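Glycosyl hydrolase (Rhizobium leguminosarum bv. trifolii, PDB 5NDX) probably hydrolyses O-glycosyl bonds as a family 39 glycoside hydrolase, a bacterial counterpart of human alpha-L-iduronidase. Local coordinates at residues L402-V415 against L512-P526. The protein carries 2 engineered substitutions. Numbering follows the deposited sequence.
Unlike the reference sequence in segment 402-415: V407 (reference Leu).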
loop_
_atom_site.group_PDB
_atom_site.type_symbol
_atom_site.label_atom_id
_atom_site.label_comp_id
_atom_site.label_asym_id
_atom_site.label_seq_id
_atom_site.Cartn_x
_atom_site.Cartn_y
_atom_site.Cartn_z
ATOM N N LEU A 402 6.630 -20.057 0.484
ATOM C CA LEU A 402 7.726 -19.128 0.179
ATOM C C LEU A 402 8.794 -19.785 -0.750
ATOM O O LEU A 402 9.066 -20.985 -0.640
ATOM C CB LEU A 402 8.408 -18.695 1.473
ATOM C CG LEU A 402 7.518 -17.912 2.456
ATOM C CD1 LEU A 402 8.116 -17.920 3.844
ATOM C CD2 LEU A 402 7.387 -16.507 1.948
ATOM N N PRO A 403 9.394 -19.003 -1.638
ATOM C CA PRO A 403 10.622 -19.473 -2.322
ATOM C C PRO A 403 11.647 -19.904 -1.321
ATOM O O PRO A 403 11.891 -19.189 -0.342
ATOM C CB PRO A 403 11.148 -18.220 -3.039
ATOM C CG PRO A 403 9.924 -17.340 -3.230
ATOM C CD PRO A 403 9.002 -17.644 -2.058
ATOM N N GLY A 404 12.208 -21.088 -1.521
ATOM C CA GLY A 404 13.213 -21.580 -0.619
ATOM C C GLY A 404 12.623 -22.471 0.455
ATOM O O GLY A 404 13.369 -23.021 1.240
ATOM N N GLY A 405 11.299 -22.619 0.483
ATOM C CA GLY A 405 10.619 -23.495 1.418
ATOM C C GLY A 405 9.960 -22.691 2.541
ATOM O O GLY A 405 10.301 -21.523 2.850
ATOM N N GLY A 406 9.028 -23.328 3.200
ATOM C CA GLY A 406 8.393 -22.667 4.342
ATOM C C GLY A 406 7.145 -21.970 3.872
ATOM O O GLY A 406 6.836 -22.014 2.664
ATOM N N VAL A 407 6.390 -21.410 4.825
ATOM C CA VAL A 407 5.101 -20.839 4.498
ATOM C C VAL A 407 4.924 -19.456 5.101
ATOM O O VAL A 407 5.558 -19.113 6.090
ATOM C CB VAL A 407 3.932 -21.779 4.868
ATOM C CG1 VAL A 407 4.111 -23.116 4.160
ATOM C CG2 VAL A 407 3.809 -21.981 6.369
ATOM N N SER A 408 4.065 -18.676 4.450
ATOM C CA SER A 408 3.550 -17.445 4.960
ATOM C C SER A 408 2.054 -17.531 4.815
ATOM O O SER A 408 1.516 -17.689 3.698
ATOM C CB SER A 408 4.076 -16.247 4.172
ATOM O OG SER A 408 3.547 -15.024 4.707
ATOM N N ILE A 409 1.375 -17.393 5.945
ATOM C CA ILE A 409 -0.075 -17.523 6.013
ATOM C C ILE A 409 -0.698 -16.279 6.654
ATOM O O ILE A 409 -0.311 -15.907 7.774
ATOM C CB ILE A 409 -0.444 -18.723 6.861
ATOM C CG1 ILE A 409 0.063 -20.017 6.225
ATOM C CG2 ILE A 409 -1.975 -18.809 7.071
ATOM C CD1 ILE A 409 0.208 -21.125 7.225
ATOM N N SER A 410 -1.629 -15.637 5.951
ATOM C CA SER A 410 -2.442 -14.586 6.531
ATOM C C SER A 410 -3.717 -15.231 7.066
ATOM O O SER A 410 -4.456 -15.880 6.318
ATOM C CB SER A 410 -2.783 -13.517 5.517
ATOM O OG SER A 410 -1.635 -12.830 5.082
ATOM N N LEU A 411 -3.970 -15.096 8.364
ATOM C CA LEU A 411 -5.247 -15.542 8.961
ATOM C C LEU A 411 -6.066 -14.267 9.301
ATOM O O LEU A 411 -5.644 -13.429 10.133
ATOM C CB LEU A 411 -4.968 -16.361 10.184
ATOM C CG LEU A 411 -6.192 -17.047 10.778
ATOM C CD1 LEU A 411 -6.776 -18.084 9.816
ATOM C CD2 LEU A 411 -5.792 -17.699 12.088
ATOM N N ILE A 412 -7.225 -14.133 8.662
ATOM C CA ILE A 412 -8.008 -12.915 8.644
ATOM C C ILE A 412 -9.317 -13.173 9.428
ATOM O O ILE A 412 -10.006 -14.144 9.120
ATOM C CB ILE A 412 -8.359 -12.592 7.199
ATOM C CG1 ILE A 412 -7.102 -12.447 6.340
ATOM C CG2 ILE A 412 -9.234 -11.350 7.099
ATOM C CD1 ILE A 412 -7.373 -12.647 4.862
ATOM N N HIS A 413 -9.629 -12.381 10.455
ATOM C CA HIS A 413 -10.936 -12.522 11.139
ATOM C C HIS A 413 -11.582 -11.162 11.051
ATOM O O HIS A 413 -11.158 -10.223 11.720
ATOM C CB HIS A 413 -10.692 -13.005 12.540
ATOM C CG HIS A 413 -11.888 -13.550 13.255
ATOM N ND1 HIS A 413 -13.081 -13.908 12.642
ATOM C CD2 HIS A 413 -12.051 -13.842 14.557
ATOM C CE1 HIS A 413 -13.924 -14.387 13.541
ATOM N NE2 HIS A 413 -13.316 -14.379 14.708
ATOM N N SER A 414 -12.497 -11.037 10.103
ATOM C CA SER A 414 -13.045 -9.765 9.728
ATOM C C SER A 414 -14.453 -9.977 9.173
ATOM O O SER A 414 -14.677 -10.863 8.323
ATOM C CB SER A 414 -12.153 -9.091 8.676
ATOM O OG SER A 414 -12.741 -7.943 8.081
ATOM N N VAL A 415 -15.389 -9.157 9.668
ATOM C CA VAL A 415 -16.729 -9.020 9.064
ATOM C C VAL A 415 -16.973 -7.539 8.696
ATOM O O VAL A 415 -16.297 -6.628 9.215
ATOM C CB VAL A 415 -17.851 -9.488 10.028
ATOM C CG1 VAL A 415 -17.715 -10.994 10.360
ATOM C CG2 VAL A 415 -17.846 -8.688 11.340
ATOM N N LEU A 512 -3.919 -20.620 18.251
ATOM C CA LEU A 512 -4.088 -19.196 18.145
ATOM C C LEU A 512 -5.441 -18.815 18.706
ATOM O O LEU A 512 -6.446 -19.433 18.424
ATOM C CB LEU A 512 -4.023 -18.788 16.689
ATOM C CG LEU A 512 -2.737 -19.060 15.917
ATOM C CD1 LEU A 512 -2.988 -18.913 14.433
ATOM C CD2 LEU A 512 -1.693 -18.058 16.371
ATOM N N ASP A 513 -5.432 -17.762 19.489
ATOM C CA ASP A 513 -6.634 -17.050 19.910
ATOM C C ASP A 513 -6.826 -15.946 18.893
ATOM O O ASP A 513 -5.913 -15.135 18.673
ATOM C CB ASP A 513 -6.415 -16.487 21.305
ATOM C CG ASP A 513 -7.467 -15.461 21.673
ATOM O OD1 ASP A 513 -8.642 -15.895 21.888
ATOM O OD2 ASP A 513 -7.109 -14.227 21.644
ATOM N N VAL A 514 -7.980 -15.915 18.242
ATOM C CA VAL A 514 -8.169 -15.106 17.050
ATOM C C VAL A 514 -9.320 -14.106 17.285
ATOM O O VAL A 514 -10.449 -14.424 17.043
ATOM C CB VAL A 514 -8.456 -15.997 15.843
ATOM C CG1 VAL A 514 -8.640 -15.186 14.604
ATOM C CG2 VAL A 514 -7.316 -16.981 15.626
ATOM N N PRO A 515 -9.001 -12.882 17.738
ATOM C CA PRO A 515 -10.069 -11.892 17.917
ATOM C C PRO A 515 -10.715 -11.438 16.630
ATOM O O PRO A 515 -10.106 -11.506 15.577
ATOM C CB PRO A 515 -9.363 -10.701 18.573
ATOM C CG PRO A 515 -8.048 -11.233 19.072
ATOM C CD PRO A 515 -7.690 -12.378 18.163
ATOM N N LEU A 516 -11.967 -11.014 16.753
ATOM C CA LEU A 516 -12.695 -10.321 15.712
ATOM C C LEU A 516 -12.726 -8.836 16.106
ATOM O O LEU A 516 -13.298 -8.495 17.151
ATOM C CB LEU A 516 -14.107 -10.870 15.585
ATOM C CG LEU A 516 -15.040 -10.129 14.621
ATOM C CD1 LEU A 516 -14.528 -10.346 13.233
ATOM C CD2 LEU A 516 -16.480 -10.670 14.763
ATOM N N PRO A 517 -12.157 -7.930 15.310
ATOM C CA PRO A 517 -11.320 -8.191 14.143
ATOM C C PRO A 517 -9.845 -8.398 14.463
ATOM O O PRO A 517 -9.355 -7.928 15.489
ATOM C CB PRO A 517 -11.453 -6.911 13.338
ATOM C CG PRO A 517 -11.699 -5.830 14.328
ATOM C CD PRO A 517 -12.335 -6.470 15.544
ATOM N N SER A 518 -9.150 -9.096 13.564
ATOM C CA SER A 518 -7.707 -9.239 13.668
ATOM C C SER A 518 -7.119 -9.745 12.390
ATOM O O SER A 518 -7.818 -10.306 11.534
ATOM C CB SER A 518 -7.319 -10.184 14.841
ATOM O OG SER A 518 -7.664 -11.546 14.528
ATOM N N LEU A 519 -5.827 -9.464 12.237
ATOM C CA LEU A 519 -5.028 -10.026 11.160
ATOM C C LEU A 519 -3.820 -10.661 11.814
ATOM O O LEU A 519 -3.130 -10.008 12.584
ATOM C CB LEU A 519 -4.558 -8.923 10.195
ATOM C CG LEU A 519 -3.741 -9.405 8.997
ATOM C CD1 LEU A 519 -4.525 -10.394 8.124
ATOM C CD2 LEU A 519 -3.298 -8.197 8.127
ATOM N N THR A 520 -3.571 -11.907 11.498
ATOM C CA THR A 520 -2.426 -12.638 12.002
ATOM C C THR A 520 -1.572 -13.088 10.798
ATOM O O THR A 520 -2.101 -13.622 9.830
ATOM C CB THR A 520 -2.847 -13.894 12.749
ATOM O OG1 THR A 520 -3.793 -13.578 13.764
ATOM C CG2 THR A 520 -1.681 -14.599 13.425
ATOM N N GLN A 521 -0.256 -12.918 10.885
ATOM C CA GLN A 521 0.646 -13.484 9.848
ATOM C C GLN A 521 1.501 -14.559 10.512
ATOM O O GLN A 521 2.126 -14.311 11.547
ATOM C CB GLN A 521 1.505 -12.380 9.236
ATOM C CG GLN A 521 2.089 -12.738 7.892
ATOM C CD GLN A 521 1.054 -12.769 6.815
ATOM O OE1 GLN A 521 -0.004 -12.116 6.909
ATOM N NE2 GLN A 521 1.338 -13.518 5.752
ATOM N N VAL A 522 1.444 -15.777 9.971
ATOM C CA VAL A 522 2.231 -16.887 10.470
ATOM C C VAL A 522 3.339 -17.169 9.415
ATOM O O VAL A 522 3.040 -17.477 8.256
ATOM C CB VAL A 522 1.359 -18.121 10.616
ATOM C CG1 VAL A 522 2.178 -19.286 11.189
ATOM C CG2 VAL A 522 0.105 -17.796 11.488
ATOM N N LEU A 523 4.592 -17.060 9.828
ATOM C CA LEU A 523 5.730 -17.352 8.993
ATOM C C LEU A 523 6.394 -18.558 9.591
ATOM O O LEU A 523 6.662 -18.576 10.806
ATOM C CB LEU A 523 6.714 -16.188 8.996
ATOM C CG LEU A 523 6.142 -14.828 8.561
ATOM C CD1 LEU A 523 7.147 -13.689 8.776
ATOM C CD2 LEU A 523 5.724 -14.879 7.136
ATOM N N VAL A 524 6.584 -19.585 8.772
ATOM C CA VAL A 524 7.318 -20.784 9.171
ATOM C C VAL A 524 8.484 -20.912 8.178
ATOM O O VAL A 524 8.256 -21.166 6.993
ATOM C CB VAL A 524 6.456 -22.018 9.107
ATOM C CG1 VAL A 524 7.257 -23.231 9.543
ATOM C CG2 VAL A 524 5.224 -21.878 10.018
ATOM N N VAL A 525 9.708 -20.660 8.643
ATOM C CA VAL A 525 10.822 -20.504 7.725
ATOM C C VAL A 525 11.943 -21.515 8.047
ATOM O O VAL A 525 12.189 -21.772 9.197
ATOM C CB VAL A 525 11.368 -19.077 7.705
ATOM C CG1 VAL A 525 10.279 -18.144 7.271
ATOM C CG2 VAL A 525 11.913 -18.629 9.049
ATOM N N PRO A 526 12.605 -22.086 7.017
ATOM C CA PRO A 526 13.678 -23.032 7.257
ATOM C C PRO A 526 14.959 -22.330 7.681
ATOM O O PRO A 526 15.076 -21.136 7.572
ATOM C CB PRO A 526 13.856 -23.721 5.903
ATOM C CG PRO A 526 13.485 -22.653 4.919
ATOM C CD PRO A 526 12.306 -21.952 5.579
HETATM O O HOH W 1 -6.207 -13.191 12.814
#
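Strand 407-413 pairs antiparallel with strand 518-526, their axes 4.7 Å apart at 165°, through eight backbone hydrogen bonds running from V407 and V524 to H413 and S518. On one face, Q521 lies across S408 and S410: S410 OG donates to a lone pair of Q521 OE1 (2.6 Å), while Q521 NE2 gives a hydrogen to S408 OG (2.9 Å), which lies in the amide plane. The bend at chi2 (71°) turns the amide toward the neighbouring strand; glutamine, donor and acceptor in one group, suits two buried serines, and S408 OG also bonds T374. On the other face, V407 lies alongside V524, and I409 faces V522. With L411 CG anti to the backbone N (chi1 -172°), CD2 is carried out to V514 and, tip to tip, to L512 CD1 (3.9 Å). H413 lies against 514-516: CB touches V514 CG1 (3.6 Å), L516 CB makes a CH-pi contact over one face of the H413 ring, and V514 O approaches CD2 in the ring plane. A water donates to L411 O and S518 OG and bridges them to T520 OG1, which R444 also bonds. Positive phi suits glycine at 404-406, where the type II turn L402-G405 leads in beside P526. Cis-P517 sits between edge strand 508-516 and 518-526; 407-413 pairs with the latter while L411 and H413 pack on the former, as in a beta-sandwich, here beside the family's TIM barrel.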